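Local atomic coordinates of biliverdin reductase (Synechocystis sp., PDB entry 5B3T), a protein that probably reduces biliverdin, a tetrapyrrole product of heme degradation, to bilirubin with NAD(P)H as the electron donor. Residues 131-142 with 279-290. Sequence-based numbering, arbitrary orientation.
Sequences EHIELLGGVHQA and TVGSRRGLFRQD. With PO4 (phosphate ion), chain C; PO4 (phosphate ion), chain E.
I133 lies over one face of the F287 ring, where CG2 sits near the rim, 3.9 Å from the ring centroid, in a CH-pi contact. The isoleucine and the phenylalanine run past one another head to tail. Because CG2 is anti to the backbone N and CG1 anti to the carbonyl carbon, CG2 also reaches L286 CB while CD1 runs on toward D290. The R283 and E134 side chains run alongside each other in one direction. The bond from R283 NH1 to E134 O (2.9 Å, 162°) lies in both the guanidinium and carbonyl planes, whereas the carboxylate, its plane turned 52° from the guanidinium, adds only a long salt bridge through OE2. A bend at chi3 lets R283 NE and NH2 grip a phosphate ion that probably came with the crystallisation solution, and which also takes backbone N-H bonds from R283 and R284 at the start of helix 283-300. Residues 131-142 lead from strand 128-131, an edge strand of the Rossmann sheet, into helix 137-146; against them packs the helix that follows edge strand 274-278 of the C-terminal alpha/beta domain of this Gfo/Idh/MocA protein. R283 makes a cation-pi contact with Y23, which binds NADP(+) in the cofactor-bound protein; this chain holds no cofactor. Helices 137-142 and 283-290 cross at 84°, with L286 CD1 set 3.4 Å from G137 O. At G138 the backbones come close: its CA-H meets G281 O (CA to O 3.5 Å), V280 CG1 packs against its carbonyl carbon, and one water links G138 O to G281 N.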
loop_
_atom_site.group_PDB
_atom_site.type_symbol
_atom_site.label_atom_id
_atom_site.label_comp_id
_atom_site.label_asym_id
_atom_site.label_seq_id
_atom_site.Cartn_x
_atom_site.Cartn_y
_atom_site.Cartn_z
ATOM N N GLU A 131 6.144 -2.389 -2.380
ATOM C CA GLU A 131 5.985 -2.552 -0.944
ATOM C C GLU A 131 4.718 -1.838 -0.496
ATOM O O GLU A 131 4.122 -1.049 -1.235
ATOM C CB GLU A 131 7.199 -2.023 -0.165
ATOM C CG GLU A 131 8.081 -3.118 0.437
ATOM C CD GLU A 131 7.372 -3.970 1.490
ATOM O OE1 GLU A 131 6.229 -3.648 1.882
ATOM O OE2 GLU A 131 7.969 -4.974 1.935
ATOM N N HIS A 132 4.309 -2.132 0.736
ATOM C CA HIS A 132 3.103 -1.554 1.332
ATOM C C HIS A 132 3.482 -1.134 2.751
ATOM O O HIS A 132 3.294 -1.894 3.705
ATOM C CB HIS A 132 1.952 -2.550 1.312
ATOM C CG HIS A 132 0.610 -1.933 1.555
ATOM N ND1 HIS A 132 -0.525 -2.684 1.764
ATOM C CD2 HIS A 132 0.221 -0.637 1.616
ATOM C CE1 HIS A 132 -1.556 -1.879 1.945
ATOM N NE2 HIS A 132 -1.130 -0.631 1.861
ATOM N N ILE A 133 4.022 0.080 2.878
ATOM C CA ILE A 133 4.603 0.557 4.124
ATOM C C ILE A 133 3.831 1.737 4.699
ATOM O O ILE A 133 3.723 1.875 5.923
ATOM C CB ILE A 133 6.091 0.928 3.926
ATOM C CG1 ILE A 133 6.883 -0.290 3.454
ATOM C CG2 ILE A 133 6.697 1.485 5.210
ATOM C CD1 ILE A 133 8.297 0.027 3.008
ATOM N N GLU A 134 3.273 2.592 3.837
ATOM C CA GLU A 134 2.622 3.810 4.311
ATOM C C GLU A 134 1.457 3.496 5.244
ATOM O O GLU A 134 1.263 4.178 6.257
ATOM C CB GLU A 134 2.152 4.646 3.119
ATOM C CG GLU A 134 1.635 6.028 3.484
ATOM C CD GLU A 134 0.172 6.025 3.880
ATOM O OE1 GLU A 134 -0.568 5.137 3.408
ATOM O OE2 GLU A 134 -0.233 6.905 4.669
ATOM N N LEU A 135 0.675 2.469 4.922
ATOM C CA LEU A 135 -0.460 2.071 5.753
ATOM C C LEU A 135 0.027 1.087 6.812
ATOM O O LEU A 135 0.250 -0.093 6.528
ATOM C CB LEU A 135 -1.568 1.463 4.900
ATOM C CG LEU A 135 -2.800 0.972 5.667
ATOM C CD1 LEU A 135 -3.519 2.136 6.338
ATOM C CD2 LEU A 135 -3.745 0.198 4.751
ATOM N N LEU A 136 0.204 1.583 8.039
ATOM C CA LEU A 136 0.460 0.745 9.212
ATOM C C LEU A 136 1.707 -0.120 9.046
ATOM O O LEU A 136 1.770 -1.237 9.568
ATOM C CB LEU A 136 -0.757 -0.129 9.529
ATOM C CG LEU A 136 -2.019 0.620 9.957
ATOM C CD1 LEU A 136 -3.197 -0.331 10.036
ATOM C CD2 LEU A 136 -1.801 1.306 11.298
ATOM N N GLY A 137 2.710 0.387 8.326
ATOM C CA GLY A 137 3.902 -0.408 8.070
ATOM C C GLY A 137 4.635 -0.800 9.339
ATOM O O GLY A 137 5.095 -1.936 9.475
ATOM N N GLY A 138 4.761 0.136 10.281
ATOM C CA GLY A 138 5.374 -0.199 11.555
ATOM C C GLY A 138 4.577 -1.234 12.326
ATOM O O GLY A 138 5.145 -2.164 12.902
ATOM N N VAL A 139 3.249 -1.094 12.332
ATOM C CA VAL A 139 2.400 -2.056 13.031
ATOM C C VAL A 139 2.534 -3.443 12.412
ATOM O O VAL A 139 2.538 -4.454 13.123
ATOM C CB VAL A 139 0.937 -1.572 13.037
ATOM C CG1 VAL A 139 0.001 -2.694 13.464
ATOM C CG2 VAL A 139 0.782 -0.376 13.964
ATOM N N HIS A 140 2.652 -3.518 11.081
ATOM C CA HIS A 140 2.783 -4.822 10.435
ATOM C C HIS A 140 4.039 -5.550 10.895
ATOM O O HIS A 140 4.003 -6.758 11.158
ATOM C CB HIS A 140 2.802 -4.686 8.914
ATOM C CG HIS A 140 3.133 -5.967 8.213
ATOM N ND1 HIS A 140 2.213 -6.978 8.039
ATOM C CD2 HIS A 140 4.296 -6.421 7.686
ATOM C CE1 HIS A 140 2.788 -7.990 7.413
ATOM N NE2 HIS A 140 4.051 -7.677 7.187
ATOM N N GLN A 141 5.164 -4.840 10.982
ATOM C CA GLN A 141 6.390 -5.478 11.449
ATOM C C GLN A 141 6.283 -5.869 12.917
ATOM O O GLN A 141 6.813 -6.907 13.328
ATOM C CB GLN A 141 7.587 -4.556 11.218
ATOM C CG GLN A 141 7.896 -4.288 9.751
ATOM C CD GLN A 141 8.228 -5.550 8.962
ATOM O OE1 GLN A 141 8.556 -6.593 9.531
ATOM N NE2 GLN A 141 8.149 -5.453 7.640
ATOM N N ALA A 142 5.599 -5.051 13.721
ATOM C CA ALA A 142 5.383 -5.404 15.121
ATOM C C ALA A 142 4.535 -6.666 15.247
ATOM O O ALA A 142 4.790 -7.509 16.117
ATOM C CB ALA A 142 4.731 -4.237 15.862
ATOM N N THR A 279 6.782 -2.363 21.177
ATOM C CA THR A 279 7.484 -1.282 20.497
ATOM C C THR A 279 7.160 -1.314 19.007
ATOM O O THR A 279 7.407 -2.318 18.330
ATOM C CB THR A 279 8.989 -1.407 20.722
ATOM O OG1 THR A 279 9.268 -1.395 22.129
ATOM C CG2 THR A 279 9.724 -0.253 20.054
ATOM N N VAL A 280 6.603 -0.220 18.497
ATOM C CA VAL A 280 6.256 -0.094 17.085
ATOM C C VAL A 280 7.234 0.882 16.449
ATOM O O VAL A 280 7.305 2.052 16.848
ATOM C CB VAL A 280 4.807 0.370 16.894
ATOM C CG1 VAL A 280 4.496 0.523 15.413
ATOM C CG2 VAL A 280 3.847 -0.616 17.549
ATOM N N GLY A 281 7.988 0.402 15.458
ATOM C CA GLY A 281 8.962 1.232 14.784
ATOM C C GLY A 281 8.336 2.185 13.784
ATOM O O GLY A 281 7.161 2.087 13.430
ATOM N N SER A 282 9.157 3.122 13.317
ATOM C CA SER A 282 8.698 4.167 12.417
ATOM C C SER A 282 8.583 3.652 10.987
ATOM O O SER A 282 9.346 2.785 10.548
ATOM C CB SER A 282 9.654 5.361 12.451
ATOM O OG SER A 282 10.895 5.030 11.853
ATOM N N ARG A 283 7.605 4.197 10.258
ATOM C CA ARG A 283 7.523 3.937 8.827
ATOM C C ARG A 283 8.691 4.571 8.085
ATOM O O ARG A 283 9.122 4.053 7.048
ATOM C CB ARG A 283 6.199 4.461 8.272
ATOM C CG ARG A 283 4.970 3.718 8.773
ATOM C CD ARG A 283 3.712 4.472 8.392
ATOM N NE ARG A 283 3.709 5.812 8.968
ATOM C CZ ARG A 283 2.836 6.762 8.651
ATOM N NH1 ARG A 283 1.891 6.522 7.753
ATOM N NH2 ARG A 283 2.911 7.954 9.228
ATOM N N ARG A 284 9.210 5.687 8.604
ATOM C CA ARG A 284 10.378 6.324 8.006
ATOM C C ARG A 284 11.555 5.361 7.944
ATOM O O ARG A 284 12.232 5.253 6.916
ATOM C CB ARG A 284 10.751 7.572 8.802
ATOM C CG ARG A 284 12.070 8.206 8.396
ATOM C CD ARG A 284 12.614 9.049 9.537
ATOM N NE ARG A 284 11.589 9.945 10.063
ATOM C CZ ARG A 284 11.354 11.166 9.597
ATOM N NH1 ARG A 284 12.080 11.647 8.598
ATOM N NH2 ARG A 284 10.393 11.909 10.132
ATOM N N GLY A 285 11.818 4.654 9.044
ATOM C CA GLY A 285 12.907 3.693 9.045
ATOM C C GLY A 285 12.688 2.567 8.056
ATOM O O GLY A 285 13.626 2.122 7.391
ATOM N N LEU A 286 11.444 2.095 7.937
ATOM C CA LEU A 286 11.154 1.004 7.011
ATOM C C LEU A 286 11.260 1.461 5.562
ATOM O O LEU A 286 11.734 0.708 4.703
ATOM C CB LEU A 286 9.767 0.426 7.294
ATOM C CG LEU A 286 9.606 -0.308 8.627
ATOM C CD1 LEU A 286 8.134 -0.499 8.959
ATOM C CD2 LEU A 286 10.329 -1.647 8.590
ATOM N N PHE A 287 10.816 2.688 5.266
ATOM C CA PHE A 287 10.990 3.222 3.917
ATOM C C PHE A 287 12.465 3.380 3.575
ATOM O O PHE A 287 12.878 3.106 2.442
ATOM C CB PHE A 287 10.271 4.565 3.774
ATOM C CG PHE A 287 8.871 4.453 3.239
ATOM C CD1 PHE A 287 8.646 4.009 1.946
ATOM C CD2 PHE A 287 7.784 4.805 4.020
ATOM C CE1 PHE A 287 7.360 3.905 1.445
ATOM C CE2 PHE A 287 6.491 4.705 3.525
ATOM C CZ PHE A 287 6.280 4.254 2.236
ATOM N N ARG A 288 13.274 3.824 4.541
ATOM C CA ARG A 288 14.694 4.023 4.274
ATOM C C ARG A 288 15.393 2.700 3.986
ATOM O O ARG A 288 16.161 2.591 3.024
ATOM C CB ARG A 288 15.363 4.738 5.448
ATOM C CG ARG A 288 16.860 4.936 5.236
ATOM C CD ARG A 288 17.493 5.777 6.326
ATOM N NE ARG A 288 18.916 5.979 6.074
ATOM C CZ ARG A 288 19.638 6.964 6.599
ATOM N NH1 ARG A 288 19.070 7.847 7.409
ATOM N NH2 ARG A 288 20.928 7.068 6.309
ATOM N N GLN A 289 15.140 1.681 4.813
ATOM C CA GLN A 289 15.749 0.375 4.576
ATOM C C GLN A 289 15.346 -0.182 3.216
ATOM O O GLN A 289 16.176 -0.755 2.501
ATOM C CB GLN A 289 15.363 -0.602 5.688
ATOM C CG GLN A 289 15.848 -0.197 7.073
ATOM C CD GLN A 289 17.301 0.247 7.076
ATOM O OE1 GLN A 289 17.617 1.374 7.463
ATOM N NE2 GLN A 289 18.192 -0.636 6.642
ATOM N N ASP A 290 14.076 -0.019 2.838
ATOM C CA ASP A 290 13.632 -0.517 1.541
ATOM C C ASP A 290 14.270 0.266 0.401
ATOM O O ASP A 290 14.710 -0.323 -0.592
ATOM C CB ASP A 290 12.111 -0.458 1.442
ATOM C CG ASP A 290 11.587 -1.154 0.203
ATOM O OD1 ASP A 290 11.496 -2.400 0.216
ATOM O OD2 ASP A 290 11.274 -0.456 -0.784
HETATM P P PO4 C . 6.279 7.615 11.054
HETATM O O1 PO4 C . 6.141 8.137 12.460
HETATM O O2 PO4 C . 7.736 7.534 10.668
HETATM O O3 PO4 C . 5.671 6.237 10.976
HETATM O O4 PO4 C . 5.564 8.548 10.106
HETATM P P PO4 E . 22.172 10.222 7.840
HETATM O O1 PO4 E . 22.955 10.231 9.131
HETATM O O2 PO4 E . 22.477 11.477 7.057
HETATM O O3 PO4 E . 20.695 10.168 8.146
HETATM O O4 PO4 E . 22.562 9.011 7.026
HETATM O O HOH W 1 7.716 -2.181 14.002
#